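Calcium uptake protein 2, mitochondrial (Homo sapiens, PDB 6LB7) probably regulates calcium entry into mitochondria as an EF-hand calcium sensor that works with the calcium uniporter. Local coordinates at residues 35-40 against 185-190; 58-63 against 158-163; 102-107 against 174-179; 254-259 against 310-315. All coordinates share one frame; numbering follows the deposited sequence.

Overall arrangement
Contacts 1 and 3 share helix 173-196: residues 174-179 near its start face the helix leading into the calcium loop, while residues 185-190 meet helix 30-38 close to the centre of the folded chain, the two centres being 21 Å apart. Contact 2 touches contact 3 through Phe179, which packs on Leu158, Arg161 and Phe162. Both contacts 2 and 3 are nested along the chain inside the loop closed by contact 1. Contact 3 lies nearest the metal, the Phe105 side chain standing about 7 Å from the bound calcium ion. Contact 4 joins helices later in the chain; its centre is 39 Å from that of contact 2, across the chain's centre.

Contact 1. Residues 35-40 against 185-190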
loop_
_atom_site.group_PDB
_atom_site.type_symbol
_atom_site.label_atom_id
_atom_site.label_comp_id
_atom_site.label_asym_id
_atom_site.label_seq_id
_atom_site.Cartn_x
_atom_site.Cartn_y
_atom_site.Cartn_z
ATOM N N PHE B 35 -5.068 -5.240 28.304
ATOM C CA PHE B 35 -4.628 -6.628 28.453
ATOM C C PHE B 35 -4.754 -7.402 27.144
ATOM O O PHE B 35 -3.867 -8.189 26.793
ATOM C CB PHE B 35 -5.426 -7.324 29.556
ATOM C CG PHE B 35 -5.064 -6.880 30.947
ATOM C CD1 PHE B 35 -4.041 -5.972 31.163
ATOM C CD2 PHE B 35 -5.718 -7.400 32.041
ATOM C CE1 PHE B 35 -3.697 -5.574 32.439
ATOM C CE2 PHE B 35 -5.377 -7.006 33.315
ATOM C CZ PHE B 35 -4.364 -6.088 33.512
ATOM N N SER B 36 -5.846 -7.204 26.409
ATOM C CA SER B 36 -6.006 -7.907 25.141
ATOM C C SER B 36 -4.935 -7.507 24.128
ATOM O O SER B 36 -4.632 -8.275 23.206
ATOM C CB SER B 36 -7.405 -7.645 24.577
ATOM O OG SER B 36 -7.461 -6.418 23.867
ATOM N N VAL B 37 -4.339 -6.332 24.284
ATOM C CA VAL B 37 -3.293 -5.913 23.363
ATOM C C VAL B 37 -1.945 -6.515 23.761
ATOM O O VAL B 37 -1.139 -6.893 22.907
ATOM C CB VAL B 37 -3.258 -4.372 23.314
ATOM C CG1 VAL B 37 -1.983 -3.876 22.676
ATOM C CG2 VAL B 37 -4.492 -3.840 22.568
ATOM N N MET B 38 -1.679 -6.617 25.054
ATOM C CA MET B 38 -0.376 -7.077 25.504
ATOM C C MET B 38 -0.284 -8.592 25.544
ATOM O O MET B 38 0.785 -9.145 25.281
ATOM C CB MET B 38 -0.068 -6.505 26.888
ATOM C CG MET B 38 0.150 -4.988 26.875
ATOM S SD MET B 38 1.027 -4.494 28.355
ATOM C CE MET B 38 -0.173 -4.948 29.609
ATOM N N PHE B 39 -1.385 -9.275 25.876
ATOM C CA PHE B 39 -1.378 -10.703 26.178
ATOM C C PHE B 39 -2.239 -11.482 25.196
ATOM O O PHE B 39 -3.233 -10.976 24.678
ATOM C CB PHE B 39 -1.880 -10.977 27.602
ATOM C CG PHE B 39 -1.190 -10.150 28.655
ATOM C CD1 PHE B 39 0.157 -10.340 28.932
ATOM C CD2 PHE B 39 -1.880 -9.198 29.377
ATOM C CE1 PHE B 39 0.797 -9.578 29.896
ATOM C CE2 PHE B 39 -1.240 -8.430 30.339
ATOM C CZ PHE B 39 0.094 -8.620 30.602
ATOM N N GLU B 40 -1.912 -12.755 25.023
ATOM C CA GLU B 40 -2.765 -13.617 24.183
ATOM C C GLU B 40 -3.867 -14.131 25.091
ATOM O O GLU B 40 -4.977 -14.144 24.644
ATOM C CB GLU B 40 -1.985 -14.776 23.599
ATOM C CG GLU B 40 -0.785 -14.318 22.843
ATOM C CD GLU B 40 -0.248 -15.422 21.968
ATOM O OE1 GLU B 40 -0.963 -15.799 21.045
ATOM O OE2 GLU B 40 0.873 -15.886 22.233
ATOM N N THR B 185 1.795 5.629 22.208
ATOM C CA THR B 185 2.736 5.849 23.307
ATOM C C THR B 185 2.350 5.048 24.549
ATOM O O THR B 185 3.208 4.437 25.204
ATOM C CB THR B 185 2.811 7.339 23.644
ATOM O OG1 THR B 185 3.240 8.058 22.492
ATOM C CG2 THR B 185 3.814 7.581 24.769
ATOM N N GLU B 186 1.062 5.042 24.895
ATOM C CA GLU B 186 0.637 4.342 26.099
ATOM C C GLU B 186 0.916 2.839 26.013
ATOM O O GLU B 186 1.415 2.250 26.982
ATOM C CB GLU B 186 -0.844 4.612 26.376
ATOM C CG GLU B 186 -1.360 3.838 27.576
ATOM C CD GLU B 186 -2.520 4.537 28.288
ATOM O OE1 GLU B 186 -3.419 5.110 27.636
ATOM O OE2 GLU B 186 -2.531 4.512 29.522
ATOM N N ILE B 187 0.620 2.200 24.871
ATOM C CA ILE B 187 0.951 0.775 24.715
ATOM C C ILE B 187 2.454 0.566 24.827
ATOM O O ILE B 187 2.914 -0.412 25.426
ATOM C CB ILE B 187 0.444 0.206 23.371
ATOM C CG1 ILE B 187 -1.074 0.367 23.208
ATOM C CG2 ILE B 187 0.877 -1.300 23.217
ATOM C CD1 ILE B 187 -1.857 0.009 24.419
ATOM N N GLN B 188 3.241 1.443 24.193
ATOM C CA GLN B 188 4.673 1.194 24.311
ATOM C C GLN B 188 5.149 1.401 25.745
ATOM O O GLN B 188 5.925 0.600 26.281
ATOM C CB GLN B 188 5.468 2.095 23.348
ATOM C CG GLN B 188 5.135 1.955 21.844
ATOM C CD GLN B 188 5.364 3.242 21.056
ATOM O OE1 GLN B 188 5.739 4.217 21.572
ATOM N NE2 GLN B 188 5.139 3.231 19.802
ATOM N N GLU B 189 4.646 2.388 26.490
ATOM C CA GLU B 189 5.126 2.548 27.860
ATOM C C GLU B 189 4.682 1.385 28.730
ATOM O O GLU B 189 5.424 0.925 29.605
ATOM C CB GLU B 189 4.630 3.881 28.443
ATOM C CG GLU B 189 5.317 5.096 27.817
ATOM C CD GLU B 189 4.797 6.423 28.329
ATOM O OE1 GLU B 189 3.840 6.441 29.121
ATOM O OE2 GLU B 189 5.361 7.453 27.914
ATOM N N MET B 190 3.472 0.890 28.510
ATOM C CA MET B 190 2.997 -0.210 29.339
ATOM C C MET B 190 3.761 -1.494 29.041
ATOM O O MET B 190 4.168 -2.214 29.960
ATOM C CB MET B 190 1.509 -0.391 29.118
ATOM C CG MET B 190 0.884 -1.366 30.038
ATOM S SD MET B 190 -0.900 -1.182 29.920
ATOM C CE MET B 190 -1.360 -1.910 31.480
#
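Met38 and Ile187 mark the closest backbone approach, with their CA atoms 8.0 Å apart, where the last turn of helix 30-38 faces the long helix 173-196. Phe39 then leaves helical geometry and carries the chain away. Met38 and Met190 carry most of the interface. Their side chains cross at about a right angle, and Met38 SD rests 3.6 Å from Met190 CG. A bend at chi3 (-64°) turns Met38 CE along the same neighbour, 3.8 Å from Met190 CE. Met190 instead runs extended from a CG placed opposite the backbone N (chi1 -173°), which carries its methyl to the edge of the Phe35 ring, near the ring plane. Next to Met38, Val37 CG1 meets Ile187 CG2, a turn before Met190, at 3.9 Å, again at about a right angle, and Leu94 of helix 84-94 packs on both. With an alanine here in place of Met190, the thioether of Met38 would probably lose its crossing partner and turn more freely beside a gap next to Phe35. The acids of helix 173-196 look elsewhere, Glu186 to Arg74 and Glu189 to Arg74 and Lys243, so the attraction between the segments is dispersive and rests on fitted shape.

Contact 2. Residues 58-63 against 158-163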
loop_
_atom_site.group_PDB
_atom_site.type_symbol
_atom_site.label_atom_id
_atom_site.label_comp_id
_atom_site.label_asym_id
_atom_site.label_seq_id
_atom_site.Cartn_x
_atom_site.Cartn_y
_atom_site.Cartn_z
ATOM N N ASP B 58 -23.106 5.449 35.440
ATOM C CA ASP B 58 -22.166 5.461 36.554
ATOM C C ASP B 58 -20.756 5.191 36.049
ATOM O O ASP B 58 -19.807 5.899 36.406
ATOM C CB ASP B 58 -22.552 4.434 37.617
ATOM C CG ASP B 58 -23.868 4.744 38.276
ATOM O OD1 ASP B 58 -24.394 5.868 38.098
ATOM O OD2 ASP B 58 -24.362 3.853 39.000
ATOM N N THR B 59 -20.611 4.183 35.188
ATOM C CA THR B 59 -19.280 3.834 34.710
ATOM C C THR B 59 -18.751 4.854 33.706
ATOM O O THR B 59 -17.540 4.922 33.474
ATOM C CB THR B 59 -19.300 2.433 34.100
ATOM O OG1 THR B 59 -19.660 1.493 35.078
ATOM C CG2 THR B 59 -17.957 2.062 33.564
ATOM N N LEU B 60 -19.611 5.698 33.137
ATOM C CA LEU B 60 -19.093 6.650 32.163
ATOM C C LEU B 60 -18.809 8.010 32.779
ATOM O O LEU B 60 -17.869 8.683 32.355
ATOM C CB LEU B 60 -20.047 6.790 30.970
ATOM C CG LEU B 60 -20.011 5.578 30.036
ATOM C CD1 LEU B 60 -20.861 5.791 28.791
ATOM C CD2 LEU B 60 -18.560 5.224 29.659
ATOM N N SER B 61 -19.589 8.425 33.770
ATOM C CA SER B 61 -19.374 9.718 34.414
ATOM C C SER B 61 -18.112 9.672 35.265
ATOM O O SER B 61 -18.045 8.925 36.245
ATOM C CB SER B 61 -20.570 10.101 35.285
ATOM O OG SER B 61 -21.622 10.662 34.519
ATOM N N GLY B 62 -17.113 10.467 34.917
ATOM C CA GLY B 62 -15.860 10.306 35.628
ATOM C C GLY B 62 -14.659 10.352 34.718
ATOM O O GLY B 62 -13.526 10.467 35.193
ATOM N N ILE B 63 -14.905 10.309 33.405
ATOM C CA ILE B 63 -13.877 10.539 32.403
ATOM C C ILE B 63 -13.210 11.900 32.575
ATOM O O ILE B 63 -12.258 12.212 31.854
ATOM C CB ILE B 63 -14.494 10.385 30.991
ATOM C CG1 ILE B 63 -13.444 9.918 29.985
ATOM C CG2 ILE B 63 -15.136 11.698 30.521
ATOM C CD1 ILE B 63 -13.949 9.856 28.552
ATOM N N LEU B 158 -15.091 6.237 24.517
ATOM C CA LEU B 158 -14.609 7.021 23.374
ATOM C C LEU B 158 -15.650 8.043 22.912
ATOM O O LEU B 158 -15.313 9.187 22.582
ATOM C CB LEU B 158 -14.218 6.101 22.213
ATOM C CG LEU B 158 -12.928 5.283 22.322
ATOM C CD1 LEU B 158 -12.556 4.710 20.969
ATOM C CD2 LEU B 158 -11.758 6.119 22.907
ATOM N N GLN B 159 -16.916 7.654 22.853
ATOM C CA GLN B 159 -17.919 8.620 22.410
ATOM C C GLN B 159 -18.018 9.792 23.387
ATOM O O GLN B 159 -18.190 10.940 22.970
ATOM C CB GLN B 159 -19.267 7.929 22.224
ATOM C CG GLN B 159 -19.265 6.916 21.107
ATOM C CD GLN B 159 -20.632 6.344 20.861
ATOM O OE1 GLN B 159 -21.334 6.770 19.948
ATOM N NE2 GLN B 159 -21.030 5.378 21.682
ATOM N N MET B 160 -17.869 9.521 24.688
ATOM C CA MET B 160 -17.795 10.592 25.684
ATOM C C MET B 160 -16.592 11.496 25.449
ATOM O O MET B 160 -16.721 12.726 25.414
ATOM C CB MET B 160 -17.697 10.000 27.087
ATOM C CG MET B 160 -18.881 9.189 27.518
ATOM S SD MET B 160 -20.196 10.303 28.004
ATOM C CE MET B 160 -19.246 11.637 28.729
ATOM N N ARG B 161 -15.406 10.893 25.349
ATOM C CA ARG B 161 -14.179 11.661 25.182
ATOM C C ARG B 161 -14.225 12.514 23.918
ATOM O O ARG B 161 -13.790 13.671 23.920
ATOM C CB ARG B 161 -12.995 10.696 25.153
ATOM C CG ARG B 161 -11.717 11.206 24.600
ATOM C CD ARG B 161 -11.065 12.223 25.441
ATOM N NE ARG B 161 -9.777 11.990 25.603
ATOM C CZ ARG B 161 -8.918 12.719 25.205
ATOM N NH1 ARG B 161 -9.202 13.730 24.607
ATOM N NH2 ARG B 161 -7.769 12.429 25.391
ATOM N N PHE B 162 -14.789 11.979 22.837
ATOM C CA PHE B 162 -14.765 12.662 21.550
ATOM C C PHE B 162 -15.936 13.623 21.382
ATOM O O PHE B 162 -15.762 14.712 20.825
ATOM C CB PHE B 162 -14.766 11.640 20.398
ATOM C CG PHE B 162 -13.501 10.795 20.317
ATOM C CD1 PHE B 162 -12.300 11.257 20.850
ATOM C CD2 PHE B 162 -13.518 9.543 19.706
ATOM C CE1 PHE B 162 -11.140 10.484 20.788
ATOM C CE2 PHE B 162 -12.355 8.760 19.634
ATOM C CZ PHE B 162 -11.163 9.232 20.178
ATOM N N PHE B 163 -17.130 13.253 21.856
ATOM C CA PHE B 163 -18.335 13.991 21.500
ATOM C C PHE B 163 -19.216 14.453 22.664
ATOM O O PHE B 163 -20.253 15.069 22.408
ATOM C CB PHE B 163 -19.189 13.148 20.539
ATOM C CG PHE B 163 -18.384 12.452 19.469
ATOM C CD1 PHE B 163 -18.362 11.070 19.384
ATOM C CD2 PHE B 163 -17.625 13.183 18.568
ATOM C CE1 PHE B 163 -17.610 10.429 18.394
ATOM C CE2 PHE B 163 -16.858 12.545 17.587
ATOM C CZ PHE B 163 -16.854 11.169 17.503
#
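Met160 and Arg161, the residues that receive Leu60 and Ile63, sit on a helical turn whose shortest backbone bond runs from Phe163 N to Gln159 O, at 2.8 Å. This turn belongs to the short helix 157-163, which precedes strand 171-172; that strand pairs antiparallel with strand 115-116 of the calcium loop, consistent with a paired EF-hand arrangement. Against it lies the C-terminal end of helix 53-60, where the chain leaves helical geometry at Ser61 and turns at Gly62, whose positive phi (137°) would jam a side chain against the preceding carbonyl oxygen. The turn brings Ile63 back to the same helix that Leu60 faces, and Met160 lies between the two. Met160 is bent at chi2 (-78°) and again at chi3, so the chain hooks at its end while CB and CG face Leu60 and Ile63. Leu60 CD1 approaches it at an oblique angle and stands 4.1 Å from Met160 CG. Ile63 CD1 packs 4.0 Å from Met160 CB, although Gly62 and Ile63 are poorly ordered and their placement is less certain. The guanidinium of Arg161 is engaged in a cation-pi contact with Phe72, leaving the root of its side chain to meet the isoleucine. The Ile63 and Arg161 side chains cross at about a right angle, with Ile63 CD1 3.6 Å from Arg161 CB.

Contact 3. Residues 102-107 against 174-179; sequences HVAFKM and KEFRRF
Phe105 and Phe176 form the tight part of this contact, a T-shaped pair between helix 99-108, which leads into the EF-hand calcium loop, and helix 173-196. The edge of Phe105 points at the face of Phe176, with ring centroids 5.4 Å apart and planes at 67°. Phe105 CD1 comes down over that face, 3.7 Å from Phe176 CG. Beside it, Phe105 CB makes a CH-pi contact, 4.1 Å from the Phe176 ring centroid. Both rings set out opposite their backbone N (chi1 179° for Phe105, 176° for Phe176), which sends them across the space between the helices. Ile116, in the strand paired with 171-172, touches both, and Tyr173 meets Phe105 edge-to-face, tying this aromatic cluster to the loop that holds the calcium ion. The outer side is looser. His102 and Lys174 are exposed and start away from the partner helix, while Lys106 turns its NZ to Asp109, one of the calcium-binding residues. Val103, Lys106 and Met107 meet the neighbouring protein chain instead. At the edge of the Phe176 ring, near its plane, Ala104 CB lies 4.0 Å from Phe176 CZ.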
loop_
_atom_site.group_PDB
_atom_site.type_symbol
_atom_site.label_atom_id
_atom_site.label_comp_id
_atom_site.label_asym_id
_atom_site.label_seq_id
_atom_site.Cartn_x
_atom_site.Cartn_y
_atom_site.Cartn_z
ATOM N N HIS B 102 -3.886 11.001 9.595
ATOM C CA HIS B 102 -4.733 11.970 8.899
ATOM C C HIS B 102 -5.666 11.267 7.917
ATOM O O HIS B 102 -6.828 11.660 7.751
ATOM C CB HIS B 102 -3.876 13.021 8.181
ATOM C CG HIS B 102 -4.652 14.227 7.747
ATOM N ND1 HIS B 102 -4.712 14.647 6.437
ATOM C CD2 HIS B 102 -5.439 15.078 8.452
ATOM C CE1 HIS B 102 -5.485 15.716 6.354
ATOM N NE2 HIS B 102 -5.939 15.997 7.562
ATOM N N VAL B 103 -5.163 10.222 7.266
ATOM C CA VAL B 103 -5.980 9.354 6.419
ATOM C C VAL B 103 -7.150 8.783 7.208
ATOM O O VAL B 103 -8.299 8.818 6.755
ATOM C CB VAL B 103 -5.104 8.233 5.834
ATOM C CG1 VAL B 103 -5.952 7.123 5.248
ATOM C CG2 VAL B 103 -4.129 8.809 4.811
ATOM N N ALA B 104 -6.880 8.238 8.396
ATOM C CA ALA B 104 -7.972 7.693 9.200
ATOM C C ALA B 104 -8.977 8.779 9.555
ATOM O O ALA B 104 -10.188 8.536 9.562
ATOM C CB ALA B 104 -7.430 7.043 10.474
ATOM N N PHE B 105 -8.487 9.979 9.880
ATOM C CA PHE B 105 -9.379 11.088 10.210
ATOM C C PHE B 105 -10.257 11.434 9.015
ATOM O O PHE B 105 -11.487 11.545 9.133
ATOM C CB PHE B 105 -8.544 12.302 10.661
ATOM C CG PHE B 105 -9.364 13.521 11.000
ATOM C CD1 PHE B 105 -9.906 13.685 12.266
ATOM C CD2 PHE B 105 -9.583 14.519 10.044
ATOM C CE1 PHE B 105 -10.660 14.809 12.585
ATOM C CE2 PHE B 105 -10.334 15.649 10.352
ATOM C CZ PHE B 105 -10.881 15.794 11.624
ATOM N N LYS B 106 -9.640 11.572 7.845
ATOM C CA LYS B 106 -10.371 12.012 6.662
ATOM C C LYS B 106 -11.313 10.932 6.152
ATOM O O LYS B 106 -12.334 11.254 5.533
ATOM C CB LYS B 106 -9.393 12.430 5.560
ATOM C CG LYS B 106 -8.633 13.728 5.843
ATOM C CD LYS B 106 -9.580 14.891 6.241
ATOM C CE LYS B 106 -10.406 15.446 5.053
ATOM N NZ LYS B 106 -11.573 16.290 5.515
ATOM N N MET B 107 -11.001 9.652 6.417
ATOM C CA MET B 107 -11.925 8.572 6.056
ATOM C C MET B 107 -13.235 8.698 6.820
ATOM O O MET B 107 -14.309 8.405 6.281
ATOM C CB MET B 107 -11.296 7.197 6.331
ATOM C CG MET B 107 -10.279 6.741 5.300
ATOM S SD MET B 107 -11.039 6.528 3.682
ATOM C CE MET B 107 -12.078 5.102 3.972
ATOM N N LYS B 174 -6.549 17.911 15.384
ATOM C CA LYS B 174 -5.415 17.934 16.303
ATOM C C LYS B 174 -5.723 17.176 17.588
ATOM O O LYS B 174 -4.821 16.551 18.151
ATOM C CB LYS B 174 -4.961 19.370 16.560
ATOM C CG LYS B 174 -5.563 20.078 17.734
ATOM C CD LYS B 174 -4.986 21.507 17.814
ATOM C CE LYS B 174 -5.613 22.305 18.945
ATOM N NZ LYS B 174 -5.225 23.738 18.965
ATOM N N GLU B 175 -6.980 17.172 18.043
ATOM C CA GLU B 175 -7.175 16.288 19.187
ATOM C C GLU B 175 -7.357 14.834 18.746
ATOM O O GLU B 175 -6.951 13.916 19.461
ATOM C CB GLU B 175 -8.400 16.697 20.012
ATOM C CG GLU B 175 -8.366 17.944 20.777
ATOM C CD GLU B 175 -7.891 19.137 20.006
ATOM O OE1 GLU B 175 -6.946 19.681 20.347
ATOM O OE2 GLU B 175 -8.458 19.523 19.064
ATOM N N PHE B 176 -7.777 14.532 17.514
ATOM C CA PHE B 176 -7.764 13.150 17.028
ATOM C C PHE B 176 -6.335 12.630 16.931
ATOM O O PHE B 176 -6.024 11.547 17.430
ATOM C CB PHE B 176 -8.468 13.085 15.668
ATOM C CG PHE B 176 -8.453 11.713 14.993
ATOM C CD1 PHE B 176 -9.544 10.864 15.098
ATOM C CD2 PHE B 176 -7.376 11.316 14.206
ATOM C CE1 PHE B 176 -9.566 9.626 14.446
ATOM C CE2 PHE B 176 -7.383 10.070 13.547
ATOM C CZ PHE B 176 -8.483 9.228 13.673
ATOM N N ARG B 177 -5.449 13.411 16.293
ATOM C CA ARG B 177 -4.054 13.018 16.127
ATOM C C ARG B 177 -3.369 12.788 17.467
ATOM O O ARG B 177 -2.609 11.830 17.629
ATOM C CB ARG B 177 -3.299 14.088 15.334
ATOM C CG ARG B 177 -1.787 13.850 15.266
ATOM C CD ARG B 177 -1.015 14.971 14.543
ATOM N NE ARG B 177 -1.409 16.298 15.013
ATOM C CZ ARG B 177 -0.962 16.861 16.137
ATOM N NH1 ARG B 177 -0.089 16.227 16.919
ATOM N NH2 ARG B 177 -1.385 18.069 16.481
ATOM N N ARG B 178 -3.595 13.679 18.431
ATOM C CA ARG B 178 -2.937 13.574 19.728
ATOM C C ARG B 178 -3.394 12.323 20.483
ATOM O O ARG B 178 -2.598 11.675 21.171
ATOM C CB ARG B 178 -3.210 14.849 20.528
ATOM C CG ARG B 178 -2.557 14.918 21.829
ATOM C CD ARG B 178 -2.682 16.291 22.462
ATOM N NE ARG B 178 -1.845 17.191 21.901
ATOM C CZ ARG B 178 -0.647 17.234 22.112
ATOM N NH1 ARG B 178 -0.149 16.427 22.874
ATOM N NH2 ARG B 178 0.053 18.078 21.560
ATOM N N PHE B 179 -4.686 12.012 20.395
ATOM C CA PHE B 179 -5.203 10.801 21.019
ATOM C C PHE B 179 -4.552 9.544 20.432
ATOM O O PHE B 179 -4.173 8.634 21.175
ATOM C CB PHE B 179 -6.720 10.739 20.860
ATOM C CG PHE B 179 -7.356 9.606 21.622
ATOM C CD1 PHE B 179 -7.544 8.368 21.021
ATOM C CD2 PHE B 179 -7.728 9.772 22.941
ATOM C CE1 PHE B 179 -8.108 7.316 21.719
ATOM C CE2 PHE B 179 -8.303 8.731 23.642
ATOM C CZ PHE B 179 -8.485 7.499 23.022
#

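Contact 4. Residues 254-259 against 310-315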
loop_
_atom_site.group_PDB
_atom_site.type_symbol
_atom_site.label_atom_id
_atom_site.label_comp_id
_atom_site.label_asym_id
_atom_site.label_seq_id
_atom_site.Cartn_x
_atom_site.Cartn_y
_atom_site.Cartn_z
ATOM N N ASP B 254 7.537 -0.533 3.803
ATOM C CA ASP B 254 8.707 -0.020 3.112
ATOM C C ASP B 254 9.960 -0.795 3.501
ATOM O O ASP B 254 10.850 -0.997 2.670
ATOM C CB ASP B 254 8.877 1.465 3.422
ATOM C CG ASP B 254 7.792 2.323 2.779
ATOM O OD1 ASP B 254 6.973 1.763 2.025
ATOM O OD2 ASP B 254 7.772 3.550 3.012
ATOM N N PHE B 255 10.045 -1.250 4.753
ATOM C CA PHE B 255 11.225 -2.007 5.158
ATOM C C PHE B 255 11.316 -3.326 4.406
ATOM O O PHE B 255 12.410 -3.739 3.999
ATOM C CB PHE B 255 11.222 -2.250 6.670
ATOM C CG PHE B 255 12.411 -3.038 7.143
ATOM C CD1 PHE B 255 12.296 -4.403 7.395
ATOM C CD2 PHE B 255 13.658 -2.421 7.303
ATOM C CE1 PHE B 255 13.397 -5.143 7.816
ATOM C CE2 PHE B 255 14.763 -3.152 7.735
ATOM C CZ PHE B 255 14.629 -4.520 7.985
ATOM N N ALA B 256 10.186 -4.011 4.217
ATOM C CA ALA B 256 10.206 -5.282 3.492
ATOM C C ALA B 256 10.559 -5.086 2.016
ATOM O O ALA B 256 11.245 -5.928 1.418
ATOM C CB ALA B 256 8.859 -5.992 3.625
ATOM N N ILE B 257 10.086 -3.989 1.408
ATOM C CA ILE B 257 10.474 -3.675 0.033
ATOM C C ILE B 257 11.977 -3.453 -0.053
ATOM O O ILE B 257 12.637 -3.918 -0.984
ATOM C CB ILE B 257 9.699 -2.444 -0.483
ATOM C CG1 ILE B 257 8.228 -2.790 -0.756
ATOM C CG2 ILE B 257 10.371 -1.878 -1.742
ATOM C CD1 ILE B 257 7.291 -1.580 -0.741
ATOM N N ALA B 258 12.543 -2.722 0.909
ATOM C CA ALA B 258 13.983 -2.515 0.906
ATOM C C ALA B 258 14.721 -3.836 1.083
ATOM O O ALA B 258 15.687 -4.114 0.363
ATOM C CB ALA B 258 14.368 -1.514 1.993
ATOM N N MET B 259 14.241 -4.695 1.997
ATOM C CA MET B 259 14.866 -6.006 2.181
ATOM C C MET B 259 14.824 -6.826 0.897
ATOM O O MET B 259 15.798 -7.509 0.558
ATOM C CB MET B 259 14.186 -6.780 3.313
ATOM C CG MET B 259 14.529 -6.271 4.724
ATOM S SD MET B 259 16.316 -6.295 5.035
ATOM C CE MET B 259 16.689 -4.565 5.048
ATOM N N GLU B 310 13.356 -14.127 8.347
ATOM C CA GLU B 310 12.903 -14.593 9.651
ATOM C C GLU B 310 12.651 -13.420 10.593
ATOM O O GLU B 310 11.664 -13.425 11.337
ATOM C CB GLU B 310 13.913 -15.566 10.253
ATOM C CG GLU B 310 13.857 -16.959 9.656
ATOM C CD GLU B 310 14.769 -17.120 8.448
ATOM O OE1 GLU B 310 15.165 -16.093 7.838
ATOM O OE2 GLU B 310 15.091 -18.283 8.112
ATOM N N PHE B 311 13.517 -12.402 10.559
ATOM C CA PHE B 311 13.284 -11.189 11.341
ATOM C C PHE B 311 11.925 -10.582 11.001
ATOM O O PHE B 311 11.088 -10.363 11.882
ATOM C CB PHE B 311 14.421 -10.199 11.077
ATOM C CG PHE B 311 14.247 -8.856 11.750
ATOM C CD1 PHE B 311 14.042 -8.761 13.121
ATOM C CD2 PHE B 311 14.332 -7.692 11.008
ATOM C CE1 PHE B 311 13.906 -7.523 13.731
ATOM C CE2 PHE B 311 14.207 -6.453 11.606
ATOM C CZ PHE B 311 13.990 -6.367 12.976
ATOM N N LEU B 312 11.681 -10.349 9.707
ATOM C CA LEU B 312 10.411 -9.809 9.241
ATOM C C LEU B 312 9.226 -10.665 9.689
ATOM O O LEU B 312 8.158 -10.140 10.026
ATOM C CB LEU B 312 10.456 -9.696 7.717
ATOM C CG LEU B 312 9.362 -8.848 7.097
ATOM C CD1 LEU B 312 9.511 -7.397 7.548
ATOM C CD2 LEU B 312 9.419 -8.978 5.581
ATOM N N GLY B 313 9.396 -11.986 9.712
ATOM C CA GLY B 313 8.338 -12.837 10.219
ATOM C C GLY B 313 8.004 -12.565 11.673
ATOM O O GLY B 313 6.829 -12.463 12.039
ATOM N N VAL B 314 9.029 -12.449 12.526
ATOM C CA VAL B 314 8.794 -12.155 13.942
ATOM C C VAL B 314 8.162 -10.773 14.112
ATOM O O VAL B 314 7.269 -10.581 14.946
ATOM C CB VAL B 314 10.112 -12.291 14.734
ATOM C CG1 VAL B 314 9.967 -11.743 16.166
ATOM C CG2 VAL B 314 10.577 -13.757 14.764
ATOM N N LEU B 315 8.623 -9.795 13.334
ATOM C CA LEU B 315 8.029 -8.466 13.365
ATOM C C LEU B 315 6.557 -8.524 13.008
ATOM O O LEU B 315 5.728 -7.842 13.628
ATOM C CB LEU B 315 8.764 -7.534 12.395
ATOM C CG LEU B 315 10.161 -7.084 12.814
ATOM C CD1 LEU B 315 10.678 -6.039 11.847
ATOM C CD2 LEU B 315 10.122 -6.543 14.224
#
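Phe255 reaches across to Phe311 and Leu312 and meets each in a different way. With Phe311 it crosses at about a right angle: Phe255 CE1 comes to the edge of the partner ring, near its plane, 4.1 Å from Phe311 CE2. Phe255 CZ stands equally far from Phe311 CE2, so one corner of the Phe311 ring touches two neighbouring carbons. Leu312 slides past Phe255 in the opposite direction. One of its methyls, Leu312 CD1, lies at the edge of the Phe255 ring, near the ring plane and 4.1 Å from Phe255 CD1. The leucine starts out opposite its backbone N (chi1 -166°), so that its fork extends toward the other helix. Its second branch makes the shortest contact, Leu312 CD2 to Ala256 CB at 3.6 Å.

The helices carrying these groups, 252-264 and 308-320, run nearly antiparallel, at 168°, with the axes of the short segments 11.4 Å apart. Helix 308-320 begins within a segment that resembles an EF-hand loop, with Glu310 at the place of the twelfth-position acid, and the helices here are consistent with a second paired EF-hand unit. Phe248 and Phe274 meet Phe255 edge-to-face, and Ala277 of helix 271-282 touches it too. Replacing Phe255 by an alanine is likely to open a gap among these rings, leaving Leu312 CD1 without its ring partner and Phe311 with one neighbour fewer. The Phe311 ring is covered on one face within its own helix by Leu315 CD1, 3.4 Å above the plane and offset toward the rim.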